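Local coordinates for anti-sigma-E factor RseA (Escherichia coli, PDB 3M4W), which holds the extracytoplasmic stress sigma factor sigma-E inactive as its inner-membrane anti-sigma factor until regulated intramembrane proteolysis releases it, at residues P27-G31 with Q58-L62. Numbering follows the deposited sequence.
Sequences PVSLG and QDYEL
The DegS cleavage site of the RseA periplasmic domain, Val28 and Ser29, lies in a loop that packs against helix 50-66, which forms most of the primary binding region for RseB. The loop crosses the helix, with Val28 beside Leu62 and Ser29 beside Gln58, one helical turn earlier, where the helical hydrogen bond from Leu62 N to Gln58 O closes the turn. No hydrogen bond joins the two segments; the contact rests on van der Waals packing. Val28 has CG2 anti to its own N (chi1 64° for CG1), and this methyl is set on the helix backbone, 3.5 Å from Leu62 CA. Val28 also packs on an aromatic side chain on the chain of another protein in the assembly. Ser29 places CB over the face of the Gln58 carboxamide, 3.2 Å from NE2 and 3.6 Å from OE1. Beyond CG, Gln58 is extended (chi2 159°), which carries the amide from the helix to the loop. With an alanine here, Ser29 CB would probably lose the flat amide it rests on, leaving a gap between loop and helix at this turn. Leu30 and Leu62 cross at about a right angle, their CD2 methyls 4.1 Å apart. Leu62 also sets its branch point against the loop backbone, CG lying 3.5 Å from Ser29 O.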
loop_
_atom_site.group_PDB
_atom_site.type_symbol
_atom_site.label_atom_id
_atom_site.label_comp_id
_atom_site.label_asym_id
_atom_site.label_seq_id
_atom_site.Cartn_x
_atom_site.Cartn_y
_atom_site.Cartn_z
ATOM N N PRO E 27 0.646 19.200 -6.977
ATOM C CA PRO E 27 1.404 20.370 -7.443
ATOM C C PRO E 27 1.838 21.229 -6.258
ATOM O O PRO E 27 1.114 21.330 -5.267
ATOM C CB PRO E 27 0.402 21.107 -8.332
ATOM C CG PRO E 27 -0.588 20.039 -8.732
ATOM C CD PRO E 27 -0.744 19.250 -7.462
ATOM N N VAL E 28 3.017 21.840 -6.358
ATOM C CA VAL E 28 3.519 22.693 -5.284
ATOM C C VAL E 28 2.833 24.061 -5.331
ATOM O O VAL E 28 2.885 24.764 -6.343
ATOM C CB VAL E 28 5.051 22.880 -5.382
ATOM C CG1 VAL E 28 5.417 23.616 -6.662
ATOM C CG2 VAL E 28 5.550 23.631 -4.169
ATOM N N SER E 29 2.185 24.427 -4.227
ATOM C CA SER E 29 1.466 25.696 -4.124
ATOM C C SER E 29 2.397 26.902 -4.227
ATOM O O SER E 29 3.515 26.877 -3.717
ATOM C CB SER E 29 0.701 25.747 -2.801
ATOM O OG SER E 29 -0.019 24.546 -2.587
ATOM N N LEU E 30 1.920 27.960 -4.877
ATOM C CA LEU E 30 2.710 29.177 -5.060
ATOM C C LEU E 30 2.276 30.336 -4.163
ATOM O O LEU E 30 3.110 30.961 -3.509
ATOM C CB LEU E 30 2.664 29.603 -6.531
ATOM C CG LEU E 30 3.506 28.719 -7.456
ATOM C CD1 LEU E 30 3.078 28.877 -8.906
ATOM C CD2 LEU E 30 4.969 29.080 -7.271
ATOM N N GLY E 31 0.979 30.624 -4.135
ATOM C CA GLY E 31 0.483 31.710 -3.305
ATOM C C GLY E 31 -0.109 32.868 -4.088
ATOM O O GLY E 31 0.559 33.479 -4.924
ATOM N N GLN E 58 3.616 25.219 3.313
ATOM C CA GLN E 58 3.729 25.122 1.868
ATOM C C GLN E 58 4.842 26.003 1.299
ATOM O O GLN E 58 5.179 25.905 0.124
ATOM C CB GLN E 58 2.393 25.452 1.202
ATOM C CG GLN E 58 1.921 26.862 1.427
ATOM C CD GLN E 58 0.917 27.293 0.384
ATOM O OE1 GLN E 58 -0.268 26.962 0.461
ATOM N NE2 GLN E 58 1.392 28.028 -0.613
ATOM N N ASP E 59 5.416 26.866 2.126
ATOM C CA ASP E 59 6.516 27.696 1.653
ATOM C C ASP E 59 7.787 26.871 1.810
ATOM O O ASP E 59 8.753 27.026 1.055
ATOM C CB ASP E 59 6.636 28.974 2.471
ATOM C CG ASP E 59 7.769 29.855 1.990
ATOM O OD1 ASP E 59 7.739 30.286 0.817
ATOM O OD2 ASP E 59 8.696 30.109 2.782
ATOM N N TYR E 60 7.774 25.997 2.813
ATOM C CA TYR E 60 8.891 25.095 3.073
ATOM C C TYR E 60 8.987 24.144 1.878
ATOM O O TYR E 60 10.073 23.869 1.373
ATOM C CB TYR E 60 8.629 24.292 4.356
ATOM C CG TYR E 60 9.365 22.968 4.434
ATOM C CD1 TYR E 60 10.737 22.919 4.624
ATOM C CD2 TYR E 60 8.682 21.766 4.294
ATOM C CE1 TYR E 60 11.412 21.708 4.672
ATOM C CE2 TYR E 60 9.350 20.544 4.338
ATOM C CZ TYR E 60 10.711 20.522 4.526
ATOM O OH TYR E 60 11.376 19.316 4.543
ATOM N N GLU E 61 7.834 23.655 1.427
ATOM C CA GLU E 61 7.793 22.731 0.308
ATOM C C GLU E 61 8.274 23.426 -0.960
ATOM O O GLU E 61 9.136 22.904 -1.666
ATOM C CB GLU E 61 6.370 22.199 0.100
ATOM C CG GLU E 61 5.867 21.227 1.174
ATOM C CD GLU E 61 6.809 20.055 1.402
ATOM O OE1 GLU E 61 7.452 19.598 0.433
ATOM O OE2 GLU E 61 6.903 19.580 2.553
ATOM N N LEU E 62 7.712 24.605 -1.233
ATOM C CA LEU E 62 8.063 25.406 -2.409
ATOM C C LEU E 62 9.577 25.564 -2.465
ATOM O O LEU E 62 10.187 25.422 -3.519
ATOM C CB LEU E 62 7.413 26.792 -2.318
ATOM C CG LEU E 62 6.901 27.528 -3.569
ATOM C CD1 LEU E 62 7.046 29.029 -3.323
ATOM C CD2 LEU E 62 7.675 27.136 -4.827
#